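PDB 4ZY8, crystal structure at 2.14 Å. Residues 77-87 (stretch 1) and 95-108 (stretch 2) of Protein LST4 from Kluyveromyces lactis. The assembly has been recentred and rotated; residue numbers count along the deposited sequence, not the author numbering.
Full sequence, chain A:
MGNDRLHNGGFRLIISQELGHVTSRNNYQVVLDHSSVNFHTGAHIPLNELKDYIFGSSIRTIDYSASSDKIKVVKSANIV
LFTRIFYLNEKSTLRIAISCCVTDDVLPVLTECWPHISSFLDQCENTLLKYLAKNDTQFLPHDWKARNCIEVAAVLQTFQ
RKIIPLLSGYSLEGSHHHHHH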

# COMPACT_ATOMS: atom_id res chain seq x y z
N ALA A 77 -10.41 0.10 -15.29
CA ALA A 77 -9.42 -0.97 -15.43
C ALA A 77 -9.81 -2.32 -14.81
O ALA A 77 -8.97 -3.22 -14.70
N ASN A 78 -11.07 -2.47 -14.39
CA ASN A 78 -11.55 -3.71 -13.76
C ASN A 78 -10.69 -4.11 -12.56
O ASN A 78 -10.42 -5.29 -12.33
N ILE A 79 -10.27 -3.10 -11.81
CA ILE A 79 -9.31 -3.29 -10.74
C ILE A 79 -9.83 -2.75 -9.41
O ILE A 79 -10.54 -1.75 -9.38
N VAL A 80 -9.50 -3.43 -8.32
CA VAL A 80 -9.74 -2.89 -7.00
C VAL A 80 -8.41 -2.49 -6.38
O VAL A 80 -7.43 -3.21 -6.51
N LEU A 81 -8.36 -1.32 -5.76
CA LEU A 81 -7.15 -0.81 -5.13
C LEU A 81 -7.35 -0.72 -3.62
O LEU A 81 -8.26 -0.03 -3.17
N PHE A 82 -6.54 -1.45 -2.84
CA PHE A 82 -6.63 -1.28 -1.40
C PHE A 82 -5.34 -0.69 -0.83
O PHE A 82 -4.24 -1.11 -1.18
N THR A 83 -5.52 0.31 0.02
CA THR A 83 -4.42 1.14 0.49
C THR A 83 -4.38 1.28 2.01
O THR A 83 -5.37 1.66 2.63
N ARG A 84 -3.23 1.01 2.59
CA ARG A 84 -2.95 1.37 3.98
C ARG A 84 -2.15 2.66 3.98
O ARG A 84 -1.05 2.71 3.41
N ILE A 85 -2.66 3.70 4.62
CA ILE A 85 -1.92 4.95 4.63
C ILE A 85 -1.70 5.34 6.10
O ILE A 85 -2.58 5.15 6.92
N PHE A 86 -0.50 5.77 6.44
CA PHE A 86 -0.15 6.07 7.83
C PHE A 86 0.88 7.17 7.93
O PHE A 86 1.54 7.49 6.94
N TYR A 87 1.04 7.72 9.11
CA TYR A 87 2.00 8.77 9.37
C TYR A 87 3.25 8.24 10.04
O TYR A 87 3.19 7.31 10.80
N ARG A 95 2.52 11.49 4.78
CA ARG A 95 1.92 10.16 4.76
C ARG A 95 2.74 9.15 3.95
O ARG A 95 3.41 9.52 2.97
N ILE A 96 2.73 7.90 4.41
CA ILE A 96 3.28 6.79 3.65
C ILE A 96 2.12 5.89 3.26
O ILE A 96 1.22 5.65 4.07
N ALA A 97 2.14 5.38 2.04
CA ALA A 97 1.08 4.50 1.59
C ALA A 97 1.62 3.15 1.10
O ALA A 97 2.66 3.06 0.42
N ILE A 98 0.90 2.11 1.48
CA ILE A 98 1.12 0.77 0.94
C ILE A 98 -0.14 0.42 0.18
O ILE A 98 -1.20 0.22 0.79
N SER A 99 -0.06 0.39 -1.15
CA SER A 99 -1.25 0.20 -1.99
C SER A 99 -1.14 -1.01 -2.89
O SER A 99 -0.08 -1.29 -3.46
N CYS A 100 -2.26 -1.68 -3.12
CA CYS A 100 -2.23 -2.87 -3.93
C CYS A 100 -3.39 -2.91 -4.92
O CYS A 100 -4.54 -2.68 -4.54
N CYS A 101 -3.09 -3.19 -6.19
CA CYS A 101 -4.12 -3.39 -7.21
C CYS A 101 -4.36 -4.88 -7.43
O CYS A 101 -3.41 -5.63 -7.61
N VAL A 102 -5.61 -5.28 -7.45
CA VAL A 102 -6.01 -6.61 -7.85
C VAL A 102 -7.26 -6.53 -8.73
O VAL A 102 -7.91 -5.53 -8.78
N THR A 103 -7.59 -7.63 -9.38
CA THR A 103 -8.80 -7.73 -10.18
C THR A 103 -10.05 -7.49 -9.33
O THR A 103 -10.12 -7.97 -8.20
N ASP A 104 -11.00 -6.77 -9.87
CA ASP A 104 -12.15 -6.40 -9.09
C ASP A 104 -12.99 -7.58 -8.62
O ASP A 104 -13.77 -7.44 -7.73
N ASP A 105 -12.77 -8.75 -9.18
CA ASP A 105 -13.53 -9.89 -8.72
C ASP A 105 -12.94 -10.62 -7.53
O ASP A 105 -13.46 -11.61 -7.10
N VAL A 106 -11.85 -10.09 -7.03
CA VAL A 106 -11.28 -10.49 -5.75
C VAL A 106 -11.98 -9.79 -4.57
O VAL A 106 -11.83 -10.21 -3.40
N LEU A 107 -12.75 -8.74 -4.85
CA LEU A 107 -13.36 -7.93 -3.79
C LEU A 107 -14.16 -8.76 -2.76
O LEU A 107 -14.06 -8.49 -1.57
N PRO A 108 -14.94 -9.77 -3.21
CA PRO A 108 -15.62 -10.57 -2.17
C PRO A 108 -14.67 -11.28 -1.18
O PRO A 108 -14.93 -11.32 0.02

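The two strands run antiparallel, and the backbone N and O of alternate residues pair reciprocally. Val80 N donates to Val102 O (2.7 Å) and Val102 N returns a bond to Val80 O (2.9 Å); Phe82 with Cys100, Arg84 with Ile98 and Phe86 with Ile96 repeat the pattern. Beyond the Val80-Val102 pair, Asp104 N donates to Asn78 O at 2.9 Å.

As in any extended strand, successive side chains alternate between faces. Val80, Phe82, Arg84 and Phe86 share one face with Val102, Cys100, Ile98 and Ile96. Both phenylalanines adopt chi1 p, which lays each ring against its cross-strand partner: Cys100 CB sits over the Phe82 ring, 3.5 Å from CZ, and Ile96 CG2 lies 3.6 Å from Phe86 CZ. Flat rings suit these places because they cover a small or branched neighbour closely. Arg84 leads its end away, and its guanidinium nitrogens are hydrogen-bonded elsewhere in the structure.

On the other face, Thr83 and Ser99, both m, join through OG1 and OG at 2.9 Å, so each buried hydroxyl has the other as a hydrogen-bond partner; either could be the donor. Leu81 CD1 packs 3.5 Å from Cys101 SG. Arg95 uses its aliphatic stem here, CG lying over the Tyr87 ring, while NE and NH2 bond elsewhere.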

# COMPACT_ATOMS: atom_id res chain seq x y z
CB ALA A 77 -8.08 -0.53 -14.87
CB ASN A 78 -11.58 -4.85 -14.78
CG ASN A 78 -12.51 -4.57 -15.93
OD1 ASN A 78 -13.63 -4.09 -15.74
ND2 ASN A 78 -12.04 -4.83 -17.15
CB ILE A 79 -7.96 -2.64 -11.13
CG1 ILE A 79 -7.12 -3.63 -11.94
CG2 ILE A 79 -7.21 -2.13 -9.93
CD1 ILE A 79 -5.83 -3.07 -12.48
CB VAL A 80 -10.49 -3.92 -6.11
CG1 VAL A 80 -10.02 -3.89 -4.70
CG2 VAL A 80 -11.99 -3.68 -6.20
CB LEU A 81 -6.79 0.57 -5.71
CG LEU A 81 -5.57 1.33 -5.17
CD1 LEU A 81 -4.28 0.67 -5.60
CD2 LEU A 81 -5.58 2.79 -5.64
CB PHE A 82 -7.04 -2.58 -0.68
CG PHE A 82 -6.11 -3.77 -0.87
CD1 PHE A 82 -5.18 -4.10 0.11
CD2 PHE A 82 -6.21 -4.58 -1.98
CE1 PHE A 82 -4.35 -5.22 -0.03
CE2 PHE A 82 -5.39 -5.71 -2.14
CZ PHE A 82 -4.46 -6.03 -1.16
CB THR A 83 -4.53 2.58 -0.10
OG1 THR A 83 -4.39 2.53 -1.52
CG2 THR A 83 -3.44 3.50 0.47
CB ARG A 84 -2.16 0.25 4.68
CG ARG A 84 -1.42 0.66 5.98
CD ARG A 84 -2.38 1.00 7.14
NE ARG A 84 -3.35 -0.07 7.40
CZ ARG A 84 -3.23 -1.03 8.32
NH1 ARG A 84 -2.15 -1.11 9.10
NH2 ARG A 84 -4.21 -1.93 8.45
CB ILE A 85 -2.66 6.03 3.79
CG1 ILE A 85 -1.81 7.27 3.57
CG2 ILE A 85 -4.04 6.36 4.36
CD1 ILE A 85 -2.33 8.10 2.41
CB PHE A 86 0.37 4.82 8.55
CG PHE A 86 1.55 4.17 7.87
CD1 PHE A 86 1.35 3.27 6.84
CD2 PHE A 86 2.84 4.43 8.29
CE1 PHE A 86 2.43 2.66 6.20
CE2 PHE A 86 3.93 3.83 7.67
CZ PHE A 86 3.71 2.94 6.62
CB TYR A 87 1.36 9.83 10.26
CG TYR A 87 0.23 10.58 9.61
CD1 TYR A 87 -1.05 10.10 9.67
CD2 TYR A 87 0.46 11.75 8.94
CE1 TYR A 87 -2.07 10.76 9.07
CE2 TYR A 87 -0.57 12.43 8.34
CZ TYR A 87 -1.83 11.93 8.41
OH TYR A 87 -2.85 12.59 7.82
CB ARG A 95 0.50 10.24 4.20
CG ARG A 95 -0.49 10.97 5.11
CD ARG A 95 -1.84 11.15 4.45
NE ARG A 95 -1.73 11.96 3.24
CZ ARG A 95 -2.71 12.12 2.37
NH1 ARG A 95 -3.88 11.52 2.57
NH2 ARG A 95 -2.53 12.88 1.30
CB ILE A 96 4.31 5.98 4.45
CG1 ILE A 96 5.54 6.82 4.76
CG2 ILE A 96 4.71 4.74 3.68
CD1 ILE A 96 6.57 6.07 5.58
CB ALA A 97 0.26 5.15 0.50
CB ILE A 98 1.39 -0.26 2.05
CG1 ILE A 98 2.57 0.21 2.91
CG2 ILE A 98 1.63 -1.65 1.44
CD1 ILE A 98 2.82 -0.63 4.09
CB SER A 99 -1.50 1.44 -2.87
OG SER A 99 -1.58 2.64 -2.13
CB CYS A 100 -2.24 -4.11 -3.03
SG CYS A 100 -2.02 -5.69 -3.92
CB CYS A 101 -3.73 -2.76 -8.55
SG CYS A 101 -3.15 -1.06 -8.47
CB VAL A 102 -6.29 -7.52 -6.64
CG1 VAL A 102 -5.03 -7.87 -5.91
CG2 VAL A 102 -7.29 -6.89 -5.70
CB THR A 103 -8.91 -9.13 -10.80
OG1 THR A 103 -7.68 -9.45 -11.48
CG2 THR A 103 -10.07 -9.19 -11.77
CB ASP A 104 -12.98 -5.34 -9.79
CG ASP A 104 -13.56 -5.81 -11.08
OD1 ASP A 104 -13.51 -6.99 -11.38
OD2 ASP A 104 -14.09 -4.98 -11.80
CB ASP A 105 -13.84 -10.86 -9.85
CG ASP A 105 -12.63 -11.35 -10.54
OD1 ASP A 105 -11.54 -11.21 -10.00
OD2 ASP A 105 -12.78 -11.89 -11.63
CB VAL A 106 -9.74 -10.18 -5.75
CG1 VAL A 106 -9.07 -10.52 -4.43
CG2 VAL A 106 -9.05 -10.95 -6.87
CB LEU A 107 -14.25 -6.81 -4.39
CG LEU A 107 -14.81 -5.82 -3.34
CD1 LEU A 107 -13.72 -5.08 -2.54
CD2 LEU A 107 -15.81 -4.81 -3.93
CB PRO A 108 -16.39 -11.62 -2.99
CG PRO A 108 -16.55 -11.03 -4.33
CD PRO A 108 -15.35 -10.18 -4.57